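Long-range contacts in mandelate racemase/muconate lactonizing enzyme, C-terminal domain protein (Paracoccus denitrificans, PDB 3N4E), which probably acts as a metal-dependent hydro-lyase of the enolase superfamily, with magnesium the likely natural cofactor: residues G305-I310 against L355-D360; D271-G276 against P297-P302; R123-C128 against D344-L349; Q66-H71 against I100-L105; I5-A10 against F62-E67. All coordinates share one frame; numbering follows the deposited sequence.

Interaction 1 of 5, residues G305-I310 against L355-D360. With CA (calcium ion), chain E.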
# COMPACT_ATOMS: atom_id res chain seq x y z
N GLY A 305 -23.64 33.97 7.73
CA GLY A 305 -22.74 32.96 7.18
C GLY A 305 -21.67 33.52 6.27
O GLY A 305 -20.50 33.17 6.42
N HIS A 306 -22.07 34.39 5.33
CA HIS A 306 -21.12 35.10 4.45
C HIS A 306 -20.04 35.84 5.24
O HIS A 306 -18.85 35.76 4.92
CB HIS A 306 -21.85 36.08 3.53
CG HIS A 306 -20.93 37.03 2.83
ND1 HIS A 306 -20.19 36.67 1.72
CD2 HIS A 306 -20.64 38.33 3.07
CE1 HIS A 306 -19.48 37.70 1.31
NE2 HIS A 306 -19.72 38.72 2.12
N PHE A 307 -20.47 36.57 6.27
CA PHE A 307 -19.56 37.38 7.08
C PHE A 307 -18.57 36.52 7.84
O PHE A 307 -17.37 36.83 7.86
CB PHE A 307 -20.34 38.32 8.01
CG PHE A 307 -20.73 39.62 7.36
CD1 PHE A 307 -20.09 40.80 7.72
CD2 PHE A 307 -21.69 39.66 6.36
CE1 PHE A 307 -20.43 42.01 7.11
CE2 PHE A 307 -22.03 40.85 5.74
CZ PHE A 307 -21.40 42.03 6.11
N ALA A 308 -19.05 35.42 8.44
CA ALA A 308 -18.17 34.49 9.13
C ALA A 308 -17.17 33.90 8.14
O ALA A 308 -15.98 33.77 8.43
CB ALA A 308 -18.98 33.39 9.80
N ASN A 309 -17.66 33.57 6.95
CA ASN A 309 -16.83 33.01 5.91
C ASN A 309 -15.69 33.94 5.48
O ASN A 309 -14.55 33.49 5.35
CB ASN A 309 -17.69 32.62 4.70
CG ASN A 309 -16.96 31.71 3.74
OD1 ASN A 309 -16.35 30.72 4.15
ND2 ASN A 309 -17.04 32.04 2.46
N ILE A 310 -15.97 35.22 5.27
CA ILE A 310 -14.93 36.13 4.78
C ILE A 310 -13.90 36.51 5.86
O ILE A 310 -12.74 36.77 5.53
CB ILE A 310 -15.47 37.36 3.99
CG1 ILE A 310 -16.25 38.31 4.88
CG2 ILE A 310 -16.31 36.90 2.77
CD1 ILE A 310 -16.76 39.54 4.12
N LEU A 355 -18.57 40.27 13.97
CA LEU A 355 -18.82 39.98 12.56
C LEU A 355 -18.86 41.22 11.69
O LEU A 355 -18.43 41.19 10.53
CB LEU A 355 -20.14 39.23 12.38
CG LEU A 355 -20.19 37.74 12.71
CD1 LEU A 355 -21.61 37.25 12.65
CD2 LEU A 355 -19.29 36.96 11.76
N GLY A 356 -19.41 42.30 12.24
CA GLY A 356 -19.66 43.50 11.48
C GLY A 356 -20.95 43.45 10.70
O GLY A 356 -21.19 44.29 9.83
N ILE A 357 -21.80 42.47 11.00
CA ILE A 357 -23.10 42.34 10.34
C ILE A 357 -24.10 43.27 11.03
O ILE A 357 -24.14 43.33 12.26
CB ILE A 357 -23.59 40.85 10.30
CG1 ILE A 357 -24.88 40.70 9.49
CG2 ILE A 357 -23.77 40.26 11.70
CD1 ILE A 357 -24.69 40.32 8.05
N VAL A 358 -24.86 44.04 10.25
CA VAL A 358 -25.88 44.90 10.84
C VAL A 358 -27.28 44.43 10.54
O VAL A 358 -27.69 44.28 9.38
CB VAL A 358 -25.71 46.43 10.55
CG1 VAL A 358 -24.70 47.05 11.53
CG2 VAL A 358 -25.31 46.71 9.12
N VAL A 359 -28.01 44.20 11.63
CA VAL A 359 -29.35 43.66 11.58
C VAL A 359 -30.35 44.79 11.75
O VAL A 359 -30.13 45.70 12.55
CB VAL A 359 -29.56 42.59 12.67
CG1 VAL A 359 -30.94 41.96 12.55
CG2 VAL A 359 -28.49 41.51 12.58
N ASP A 360 -31.43 44.73 10.98
CA ASP A 360 -32.59 45.61 11.15
C ASP A 360 -33.55 44.88 12.08
O ASP A 360 -34.25 43.97 11.66
CB ASP A 360 -33.23 45.86 9.78
CG ASP A 360 -34.34 46.89 9.81
OD1 ASP A 360 -35.08 47.00 10.82
OD2 ASP A 360 -34.49 47.59 8.79
CA CA E . -30.15 47.59 13.99
O HOH W 1 -29.00 46.47 15.57
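The ring of F307, on helix 304-314, meets the loop L355-I357 with one face and one edge. Over the face lies I357, whose CD1 sits 3.9 Å from the centroid of the F307 ring and 30° off its normal, a CH-pi contact displaced toward the CD2/CE2 side. I357 reaches it because its CG1 branch stands opposite the backbone N (chi1 -174°), while the two side chains cross at a slant. At the edge, and near the ring plane, the carbonyl of L355 comes up to the ring, its O 3.3 Å from F307 CD1; that oxygen also accepts a hydrogen bond from H311 one turn on. The carbonyl O of G356 approaches obliquely, 3.6 Å from F307 CE1. The methyl CD2 of L355 packs beside F307 CB and A308 CB, 4.1 Å from each. With an alanine in place of F307, the I357 methyl would probably lose the face it rests on and a gap would open between helix and loop. Farther along, V359 O binds a calcium ion at 2.4 Å, which E361 and a water also bind, and the D360 carboxylate caps the start of helix 361-367. Helix 90-110 of the N-terminal domain covers another flank, I100 packing on A308 and L355 and D104 accepting from L355 N; N338 holds G356 and V358 from within the C-terminal domain.

Interaction 2 of 5, residues D271-G276 against P297-P302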
# COMPACT_ATOMS: atom_id res chain seq x y z
N ASP A 271 -18.25 24.01 5.09
CA ASP A 271 -19.06 25.21 5.15
C ASP A 271 -19.22 25.64 6.60
O ASP A 271 -19.68 24.86 7.44
CB ASP A 271 -20.42 24.94 4.50
CG ASP A 271 -21.39 26.11 4.62
OD1 ASP A 271 -21.31 26.92 5.58
OD2 ASP A 271 -22.26 26.21 3.73
N ILE A 272 -18.86 26.89 6.87
CA ILE A 272 -18.85 27.45 8.22
C ILE A 272 -20.20 27.39 8.98
O ILE A 272 -20.21 27.38 10.21
CB ILE A 272 -18.27 28.89 8.21
CG1 ILE A 272 -17.69 29.27 9.58
CG2 ILE A 272 -19.31 29.93 7.69
CD1 ILE A 272 -16.69 30.41 9.52
N VAL A 273 -21.34 27.34 8.26
CA VAL A 273 -22.65 27.24 8.93
C VAL A 273 -23.19 25.81 8.92
O VAL A 273 -24.31 25.57 9.37
CB VAL A 273 -23.73 28.20 8.36
CG1 VAL A 273 -23.30 29.66 8.47
CG2 VAL A 273 -24.14 27.82 6.91
N LYS A 274 -22.40 24.88 8.40
CA LYS A 274 -22.77 23.46 8.44
C LYS A 274 -22.00 22.76 9.55
O LYS A 274 -22.45 21.75 10.10
CB LYS A 274 -22.49 22.78 7.09
CG LYS A 274 -23.46 23.19 5.99
CD LYS A 274 -23.23 22.41 4.69
CE LYS A 274 -24.11 22.93 3.54
NZ LYS A 274 -25.61 22.78 3.79
N MSE A 275 -20.84 23.32 9.89
CA MSE A 275 -19.94 22.68 10.85
C MSE A 275 -18.92 23.67 11.38
O MSE A 275 -18.54 24.61 10.68
CB MSE A 275 -19.22 21.48 10.21
CG MSE A 275 -18.30 21.84 9.03
SE MSE A 275 -16.45 22.26 9.61
CE MSE A 275 -15.85 20.41 9.93
N GLY A 276 -18.52 23.46 12.63
CA GLY A 276 -17.35 24.13 13.20
C GLY A 276 -17.47 25.59 13.55
O GLY A 276 -16.90 26.05 14.55
N PRO A 297 -13.98 27.12 0.89
CA PRO A 297 -15.20 26.78 1.59
C PRO A 297 -16.46 26.96 0.76
O PRO A 297 -16.51 27.82 -0.14
CB PRO A 297 -15.22 27.77 2.77
CG PRO A 297 -13.83 28.22 2.92
CD PRO A 297 -13.30 28.27 1.53
N HIS A 298 -17.46 26.14 1.07
CA HIS A 298 -18.80 26.27 0.53
C HIS A 298 -19.54 27.29 1.37
O HIS A 298 -19.39 27.32 2.60
CB HIS A 298 -19.49 24.90 0.58
CG HIS A 298 -20.95 24.93 0.26
ND1 HIS A 298 -21.92 25.20 1.21
CD2 HIS A 298 -21.61 24.69 -0.89
CE1 HIS A 298 -23.11 25.14 0.65
NE2 HIS A 298 -22.96 24.83 -0.63
N GLN A 299 -20.30 28.16 0.71
CA GLN A 299 -21.13 29.15 1.39
C GLN A 299 -22.21 29.66 0.48
O GLN A 299 -21.92 30.15 -0.62
CB GLN A 299 -20.31 30.34 1.89
CG GLN A 299 -21.16 31.41 2.62
CD GLN A 299 -21.86 30.82 3.82
OE1 GLN A 299 -23.09 30.94 3.99
NE2 GLN A 299 -21.08 30.12 4.66
N THR A 300 -23.45 29.55 0.93
CA THR A 300 -24.59 30.00 0.14
C THR A 300 -25.47 31.05 0.83
O THR A 300 -26.44 31.53 0.25
CB THR A 300 -25.48 28.81 -0.29
OG1 THR A 300 -25.90 28.08 0.87
CG2 THR A 300 -24.73 27.89 -1.25
N GLN A 301 -25.15 31.41 2.07
CA GLN A 301 -25.96 32.40 2.77
C GLN A 301 -25.35 33.79 2.65
O GLN A 301 -24.12 33.93 2.77
CB GLN A 301 -26.21 32.00 4.22
CG GLN A 301 -26.76 30.58 4.40
CD GLN A 301 -27.99 30.30 3.56
OE1 GLN A 301 -28.92 31.10 3.51
NE2 GLN A 301 -28.00 29.14 2.88
N PRO A 302 -26.20 34.82 2.41
CA PRO A 302 -25.72 36.18 2.12
C PRO A 302 -25.42 37.04 3.34
O PRO A 302 -24.75 38.06 3.22
CB PRO A 302 -26.86 36.81 1.31
CG PRO A 302 -28.03 35.83 1.41
CD PRO A 302 -27.67 34.77 2.41
O HOH W 2 -23.99 27.97 3.55
O HOH W 3 -18.03 28.75 4.78
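D271 and H298 bring their loops closest, with CA atoms 4.7 Å apart, where the chain leaves strands 267-268 and 294-295. Beyond D271 the backbone turns: V273 N donates to D271 OD1 at 2.7 Å, an Asx turn, and K274 N returns to D271 O. The D271 CA-H also faces H298 O.

The principal direct link is H298 ND1 to D271 OD2, 2.7 Å long with an N-H...O angle of 149°. It meets the anti side of the carboxylate and lies almost in the imidazole plane, the two flat groups being turned 45° apart. With chi1 at 175° the carboxylate swings away from its own backbone N, to where OD2 meets the imidazole. Two waters bridge the remainder: one donates to D271 OD2 and accepts from T300 N, the other accepts from I272 N and donates to H298 O. Q299 bends at chi2, bringing NE2 within 3.5 Å of I272 CG2. K274 CE lies 3.8 Å from H298 CE1, its NZ held by S43.

An alanine at D271 would probably leave H298 ND1 and V273 N without their acceptors and free the imidazole to turn. Between nearest atoms, the H298 side chain lies about 3 Å from that of E249 and about 4 Å from the calcium ion, too far to be a ligand. In mandelate racemase an aspartate-bonded histidine beside the metal acts as general acid-base; H298 is placed consistently with a similar, inferred role.

Interaction 3 of 5, residues R123-C128 against D344-L349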
# COMPACT_ATOMS: atom_id res chain seq x y z
N ARG A 123 -5.74 39.97 3.10
CA ARG A 123 -6.43 40.90 2.22
C ARG A 123 -7.78 41.27 2.81
O ARG A 123 -8.37 40.48 3.55
CB ARG A 123 -6.58 40.30 0.81
CG ARG A 123 -7.56 39.12 0.71
CD ARG A 123 -6.89 37.91 0.10
NE ARG A 123 -7.08 36.80 1.02
CZ ARG A 123 -6.20 35.84 1.25
NH1 ARG A 123 -6.53 34.91 2.14
NH2 ARG A 123 -5.03 35.79 0.63
N THR A 124 -8.26 42.48 2.52
CA THR A 124 -9.57 42.92 3.00
C THR A 124 -10.56 43.16 1.84
O THR A 124 -11.69 43.59 2.05
CB THR A 124 -9.46 44.18 3.91
OG1 THR A 124 -9.01 45.30 3.14
CG2 THR A 124 -8.50 43.92 5.08
N ARG A 125 -10.09 42.89 0.62
CA ARG A 125 -10.96 42.84 -0.56
C ARG A 125 -10.84 41.45 -1.15
O ARG A 125 -9.76 41.06 -1.59
CB ARG A 125 -10.58 43.91 -1.59
CG ARG A 125 -10.60 45.36 -1.06
CD ARG A 125 -11.23 46.31 -2.07
NE ARG A 125 -12.70 46.20 -2.07
CZ ARG A 125 -13.47 46.25 -3.16
NH1 ARG A 125 -12.92 46.40 -4.38
NH2 ARG A 125 -14.79 46.13 -3.05
N LEU A 126 -11.93 40.69 -1.14
CA LEU A 126 -11.88 39.29 -1.52
C LEU A 126 -12.64 39.05 -2.83
O LEU A 126 -13.81 39.44 -2.94
CB LEU A 126 -12.41 38.40 -0.39
CG LEU A 126 -11.57 38.30 0.90
CD1 LEU A 126 -11.68 39.53 1.77
CD2 LEU A 126 -11.93 37.07 1.73
N PRO A 127 -11.99 38.45 -3.83
CA PRO A 127 -12.72 38.30 -5.09
C PRO A 127 -13.82 37.28 -4.89
O PRO A 127 -13.74 36.46 -3.96
CB PRO A 127 -11.66 37.79 -6.08
CG PRO A 127 -10.54 37.26 -5.25
CD PRO A 127 -10.60 37.94 -3.91
N CYS A 128 -14.86 37.36 -5.72
CA CYS A 128 -15.99 36.46 -5.62
C CYS A 128 -16.05 35.60 -6.88
O CYS A 128 -15.42 35.93 -7.89
CB CYS A 128 -17.28 37.24 -5.47
SG CYS A 128 -17.90 38.01 -6.99
N ASP A 344 -16.87 45.74 -7.93
CA ASP A 344 -15.69 45.45 -8.77
C ASP A 344 -15.21 43.99 -8.61
O ASP A 344 -14.00 43.72 -8.51
CB ASP A 344 -14.56 46.44 -8.47
CG ASP A 344 -14.89 47.86 -8.89
OD1 ASP A 344 -15.32 48.07 -10.05
OD2 ASP A 344 -14.71 48.77 -8.05
N GLY A 345 -16.18 43.08 -8.57
CA GLY A 345 -15.92 41.65 -8.42
C GLY A 345 -15.39 41.20 -7.06
O GLY A 345 -14.91 40.08 -6.93
N HIS A 346 -15.49 42.08 -6.06
CA HIS A 346 -14.90 41.85 -4.74
C HIS A 346 -15.85 42.12 -3.56
O HIS A 346 -16.72 43.00 -3.63
CB HIS A 346 -13.65 42.72 -4.56
CG HIS A 346 -12.46 42.24 -5.33
ND1 HIS A 346 -12.26 42.52 -6.66
CD2 HIS A 346 -11.38 41.51 -4.94
CE1 HIS A 346 -11.12 41.99 -7.07
NE2 HIS A 346 -10.57 41.36 -6.04
N PHE A 347 -15.65 41.36 -2.49
CA PHE A 347 -16.30 41.59 -1.20
C PHE A 347 -15.33 42.39 -0.35
O PHE A 347 -14.16 42.04 -0.23
CB PHE A 347 -16.61 40.26 -0.49
CG PHE A 347 -17.63 39.40 -1.20
CD1 PHE A 347 -18.93 39.87 -1.45
CD2 PHE A 347 -17.30 38.12 -1.61
CE1 PHE A 347 -19.86 39.07 -2.09
CE2 PHE A 347 -18.23 37.31 -2.24
CZ PHE A 347 -19.51 37.78 -2.49
N ALA A 348 -15.82 43.47 0.24
CA ALA A 348 -14.98 44.36 1.03
C ALA A 348 -15.15 44.07 2.52
O ALA A 348 -16.18 44.41 3.10
CB ALA A 348 -15.31 45.81 0.72
N LEU A 349 -14.15 43.42 3.13
CA LEU A 349 -14.15 43.17 4.56
C LEU A 349 -13.89 44.47 5.35
O LEU A 349 -12.92 45.20 5.09
CB LEU A 349 -13.13 42.09 4.93
CG LEU A 349 -13.09 41.66 6.41
CD1 LEU A 349 -14.47 41.28 6.96
CD2 LEU A 349 -12.14 40.52 6.61
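Strand 125-128 and strand 346-348 pair antiparallel, L126 and F347 forming the hydrogen-bonded pair at their middle. L126 N donates to F347 O and F347 N to L126 O, 2.8 and 2.7 Å, both at 169°. L349 N to T124 O and C128 N to G345 O extend the ladder at its ends, with more bent bonds. Short CA-H...O contacts, among them H346 CA to L126 O, fill the intervals.

The imidazole of H346 lies against P127, whose CA is over one ring face and whose CB comes 3.7 Å from H346 NE2. A hydrogen bond of 2.8 Å from H346 ND1 to D344 O, two residues back, helps fix its rotation. R125 bends at chi2 and chi3, laying one guanidinium face over H346 CB while A348 CB stands at the edge. On the face of L126 and F347, C128 CB touches F347 CE2 at 3.4 Å, and C128 SG adds an oblique sulfur-aromatic contact. L349 CB approaches L126 CD1 nearby.

Strand 125-132 also pairs in parallel with strands 158-162 and 323-325, as the opening strand of the (beta/alpha)-barrel of the enolase superfamily; strand 346-348 is an antiparallel addition along it.

Interaction 4 of 5, residues Q66-H71 against I100-L105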
# COMPACT_ATOMS: atom_id res chain seq x y z
N GLN A 66 -23.07 30.70 31.31
CA GLN A 66 -21.66 30.39 31.09
C GLN A 66 -20.90 31.59 30.53
O GLN A 66 -21.51 32.60 30.20
CB GLN A 66 -21.49 29.16 30.18
CG GLN A 66 -22.09 27.87 30.73
CD GLN A 66 -21.33 27.32 31.93
OE1 GLN A 66 -20.24 27.78 32.28
NE2 GLN A 66 -21.91 26.31 32.57
N GLU A 67 -19.59 31.46 30.43
CA GLU A 67 -18.73 32.55 29.98
C GLU A 67 -18.59 32.62 28.46
O GLU A 67 -18.22 31.64 27.83
CB GLU A 67 -17.35 32.40 30.61
CG GLU A 67 -17.33 32.49 32.12
CD GLU A 67 -17.27 33.92 32.58
OE1 GLU A 67 -18.28 34.65 32.44
OE2 GLU A 67 -16.20 34.33 33.10
N VAL A 68 -18.86 33.79 27.89
CA VAL A 68 -18.76 33.98 26.43
C VAL A 68 -17.40 33.52 25.88
O VAL A 68 -17.32 32.89 24.83
CB VAL A 68 -18.98 35.48 26.03
CG1 VAL A 68 -18.77 35.68 24.51
CG2 VAL A 68 -20.35 35.96 26.44
N LEU A 69 -16.33 33.85 26.61
CA LEU A 69 -14.97 33.58 26.14
C LEU A 69 -14.60 32.12 26.22
O LEU A 69 -13.55 31.72 25.71
CB LEU A 69 -13.96 34.43 26.93
CG LEU A 69 -14.04 35.95 26.68
CD1 LEU A 69 -13.10 36.72 27.61
CD2 LEU A 69 -13.77 36.27 25.20
N ASP A 70 -15.46 31.31 26.84
CA ASP A 70 -15.23 29.87 26.93
C ASP A 70 -15.78 29.11 25.72
O ASP A 70 -15.96 27.89 25.79
CB ASP A 70 -15.79 29.31 28.23
CG ASP A 70 -14.92 29.64 29.42
OD1 ASP A 70 -13.77 30.10 29.22
OD2 ASP A 70 -15.38 29.44 30.56
N HIS A 71 -16.00 29.82 24.62
CA HIS A 71 -16.70 29.26 23.45
C HIS A 71 -16.19 27.89 22.98
O HIS A 71 -16.99 26.99 22.74
CB HIS A 71 -16.74 30.27 22.30
CG HIS A 71 -15.41 30.66 21.77
ND1 HIS A 71 -14.79 29.99 20.73
CD2 HIS A 71 -14.56 31.66 22.12
CE1 HIS A 71 -13.63 30.55 20.47
NE2 HIS A 71 -13.46 31.57 21.30
N ILE A 100 -20.50 30.89 15.89
CA ILE A 100 -20.48 32.18 15.21
C ILE A 100 -21.04 33.29 16.10
O ILE A 100 -20.44 34.37 16.19
CB ILE A 100 -21.22 32.14 13.85
CG1 ILE A 100 -20.57 31.11 12.92
CG2 ILE A 100 -21.20 33.53 13.22
CD1 ILE A 100 -21.44 30.64 11.74
N ALA A 101 -22.16 33.03 16.76
CA ALA A 101 -22.77 34.01 17.66
C ALA A 101 -21.81 34.42 18.78
O ALA A 101 -21.67 35.60 19.07
CB ALA A 101 -24.09 33.50 18.23
N LEU A 102 -21.15 33.43 19.39
CA LEU A 102 -20.17 33.69 20.46
C LEU A 102 -18.94 34.46 19.97
O LEU A 102 -18.42 35.31 20.68
CB LEU A 102 -19.76 32.38 21.18
CG LEU A 102 -20.88 31.67 21.97
CD1 LEU A 102 -20.47 30.26 22.42
CD2 LEU A 102 -21.35 32.50 23.17
N TRP A 103 -18.49 34.18 18.74
CA TRP A 103 -17.41 34.97 18.14
C TRP A 103 -17.81 36.43 17.92
O TRP A 103 -17.00 37.34 18.13
CB TRP A 103 -16.92 34.35 16.83
CG TRP A 103 -15.82 33.36 17.04
CD1 TRP A 103 -15.95 32.00 17.10
CD2 TRP A 103 -14.44 33.65 17.25
NE1 TRP A 103 -14.71 31.42 17.33
CE2 TRP A 103 -13.77 32.41 17.42
CE3 TRP A 103 -13.69 34.83 17.30
CZ2 TRP A 103 -12.40 32.33 17.63
CZ3 TRP A 103 -12.32 34.75 17.52
CH2 TRP A 103 -11.69 33.51 17.68
N ASP A 104 -19.05 36.65 17.51
CA ASP A 104 -19.58 37.99 17.31
C ASP A 104 -19.51 38.75 18.64
O ASP A 104 -18.96 39.86 18.70
CB ASP A 104 -21.02 37.92 16.77
CG ASP A 104 -21.45 39.20 16.07
OD1 ASP A 104 -20.58 39.96 15.60
OD2 ASP A 104 -22.67 39.46 15.99
N LEU A 105 -20.02 38.11 19.69
CA LEU A 105 -19.97 38.62 21.06
C LEU A 105 -18.55 38.86 21.53
O LEU A 105 -18.25 39.94 22.05
CB LEU A 105 -20.68 37.66 22.02
CG LEU A 105 -22.20 37.78 22.08
CD1 LEU A 105 -22.76 36.70 22.99
CD2 LEU A 105 -22.64 39.18 22.55
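H71 and W103 form the closest-packed part of this contact. The imidazole lies obliquely to the indole, the centroids of the H71 ring and the W103 five-membered ring 4.4 Å apart and the planes at 57°. H71 CE1 comes 3.4 Å from W103 NE1, and H71 NE2 stands above the rim of one indole face. H71 CG sits between its backbone N and carbonyl carbon (chi1 63°), which swings the imidazole to the indole. H71 CB itself packs on L102 CD1 at 3.7 Å. The polar ends are met by others: W103 NE1 is hydrogen-bonded to T279 OG1 and H71 NE2 to K106 NZ, and K106 also makes a cation-pi contact with the indole.

Across this contact V68 uses its CG1 branch, 3.7 Å from L105 CB but 4.3 Å from L102 CD2, and the V68 and L105 side chains cross at about a right angle.

The opposite flank is more open. Q66, E67 and D70 are partly exposed, and E67 and D70 turn their CB atoms from the helix; D70 makes a salt bridge to K116 of the second subunit. The contact thus seats the short turn at V68 and the first residue of helix 71-81 on helix 90-110 within the N-terminal capping domain characteristic of the enolase superfamily, close to a subunit interface.

Interaction 5 of 5, residues I5-A10 against F62-E67. With CA (calcium ion), chain D.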
# COMPACT_ATOMS: atom_id res chain seq x y z
N ILE A 5 -23.15 34.62 29.27
CA ILE A 5 -24.26 34.41 28.35
C ILE A 5 -25.56 34.50 29.15
O ILE A 5 -25.75 33.76 30.11
CB ILE A 5 -24.15 33.02 27.67
CG1 ILE A 5 -22.86 32.92 26.83
CG2 ILE A 5 -25.39 32.73 26.83
CD1 ILE A 5 -22.52 31.51 26.42
N ALA A 6 -26.44 35.42 28.76
CA ALA A 6 -27.73 35.57 29.44
C ALA A 6 -28.84 34.74 28.80
O ALA A 6 -29.70 34.21 29.50
CB ALA A 6 -28.13 37.05 29.51
N LYS A 7 -28.82 34.63 27.48
CA LYS A 7 -29.97 34.10 26.75
C LYS A 7 -29.58 33.67 25.34
O LYS A 7 -28.90 34.40 24.62
CB LYS A 7 -31.08 35.16 26.72
CG LYS A 7 -32.40 34.73 26.11
CD LYS A 7 -33.45 35.80 26.35
CE LYS A 7 -34.80 35.38 25.76
NZ LYS A 7 -35.96 36.16 26.34
N VAL A 8 -30.03 32.48 24.96
CA VAL A 8 -29.86 31.97 23.61
C VAL A 8 -31.23 31.75 22.95
O VAL A 8 -32.11 31.04 23.50
CB VAL A 8 -29.06 30.66 23.60
CG1 VAL A 8 -28.71 30.28 22.16
CG2 VAL A 8 -27.80 30.77 24.47
N GLU A 9 -31.42 32.36 21.78
CA GLU A 9 -32.68 32.22 21.04
C GLU A 9 -32.45 31.61 19.67
O GLU A 9 -31.48 31.94 18.99
CB GLU A 9 -33.40 33.57 20.88
CG GLU A 9 -33.60 34.37 22.17
CD GLU A 9 -34.06 35.80 21.88
OE1 GLU A 9 -35.29 36.01 21.77
OE2 GLU A 9 -33.21 36.71 21.76
N ALA A 10 -33.32 30.68 19.29
CA ALA A 10 -33.25 30.04 17.99
C ALA A 10 -34.34 30.64 17.15
O ALA A 10 -35.51 30.59 17.54
CB ALA A 10 -33.45 28.54 18.13
N PHE A 62 -27.74 24.78 28.43
CA PHE A 62 -26.36 24.56 28.84
C PHE A 62 -25.52 25.82 28.75
O PHE A 62 -24.67 26.06 29.59
CB PHE A 62 -25.72 23.44 28.01
CG PHE A 62 -24.23 23.35 28.17
CD1 PHE A 62 -23.68 22.71 29.27
CD2 PHE A 62 -23.38 23.92 27.22
CE1 PHE A 62 -22.29 22.62 29.43
CE2 PHE A 62 -22.00 23.84 27.36
CZ PHE A 62 -21.45 23.19 28.47
N LEU A 63 -25.76 26.62 27.71
CA LEU A 63 -24.93 27.79 27.44
C LEU A 63 -25.24 28.95 28.36
O LEU A 63 -24.34 29.67 28.78
CB LEU A 63 -25.08 28.23 25.98
CG LEU A 63 -24.35 27.47 24.87
CD1 LEU A 63 -24.45 28.25 23.54
CD2 LEU A 63 -22.89 27.20 25.24
N GLU A 64 -26.52 29.13 28.67
CA GLU A 64 -26.97 30.22 29.52
C GLU A 64 -26.36 30.17 30.93
O GLU A 64 -26.41 29.15 31.61
CB GLU A 64 -28.50 30.26 29.56
CG GLU A 64 -29.13 30.54 28.20
CD GLU A 64 -30.64 30.56 28.21
OE1 GLU A 64 -31.26 30.28 29.27
OE2 GLU A 64 -31.24 30.87 27.16
N GLY A 65 -25.75 31.28 31.34
CA GLY A 65 -25.02 31.37 32.60
C GLY A 65 -23.53 31.12 32.48
O GLY A 65 -22.79 31.29 33.45
N GLN A 66 -23.07 30.70 31.31
CA GLN A 66 -21.66 30.39 31.09
C GLN A 66 -20.90 31.59 30.53
O GLN A 66 -21.51 32.60 30.20
CB GLN A 66 -21.49 29.16 30.18
CG GLN A 66 -22.09 27.87 30.73
CD GLN A 66 -21.33 27.32 31.93
OE1 GLN A 66 -20.24 27.78 32.28
NE2 GLN A 66 -21.91 26.31 32.57
N GLU A 67 -19.59 31.46 30.43
CA GLU A 67 -18.73 32.55 29.98
C GLU A 67 -18.59 32.62 28.46
O GLU A 67 -18.22 31.64 27.83
CB GLU A 67 -17.35 32.40 30.61
CG GLU A 67 -17.33 32.49 32.12
CD GLU A 67 -17.27 33.92 32.58
OE1 GLU A 67 -18.28 34.65 32.44
OE2 GLU A 67 -16.20 34.33 33.10
CA CA D . -33.58 30.51 28.06
O HOH W 4 -33.82 31.05 25.77
O HOH W 5 -33.54 32.76 29.11
O HOH W 6 -34.16 29.58 30.42
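I5 pairs through its backbone with the turn that ends helix 49-63. I5 N donates to Q66 O over 2.8 Å, almost straight on to the carbonyl, and I5 O accepts from G65 N over the same length. These two bonds hold the edge of the type II turn L63-Q66, which closes on itself through Q66 N to L63 O.

E64 works in two directions. Its extended chain (chi2 179°) carries the carboxylate along the strand, where OE2 accepts from V8 N at 3.0 Å and 171° on its anti side. Both carboxylate oxygens bind a calcium ion, E64 OE1 at 2.6 Å and OE2 at 2.5 Å, and three waters fill further positions. One of those waters donates to V8 O, so both backbone polar groups of V8 serve the site. The ion probably polarises the carboxylate, while V8 N helps fix its rotation.

Apolar packing lies behind: V8 CG2 meets L63 CB at 4.0 Å, and I5 CD1 also approaches L63 CB (4.2 Å). A6 and K7 form a classic beta bulge opposite T31. Strand 5-14 runs between strands 24-32 and 368-371 of the antiparallel sheet, with V8 and A10 resting on helix 49-63 and I5 on V68.

In the fold
Interactions 4 and 5 share Q66 and E67 and lie 9 Å apart between centres, L102 CD2 touching I5 CD1 at 3.6 Å; both lie within the N-terminal domain. Helix 90-110 then carries the link inward, through D104 and I100 to interaction 1 and through I100 CD1, which packs on I272 and V273, to interaction 2. Interaction 1 touches interaction 2 (centres 12 Å apart) through H306 and N309, and interaction 3 (14 Å) where H306 meets F347. Interaction 2 lies next to the calcium ion bound by D197, E223 and E249, the H298 side chain about 4 Å from it (nearest atoms). Interactions 3 and 5 are the farthest apart, 34 Å between centres.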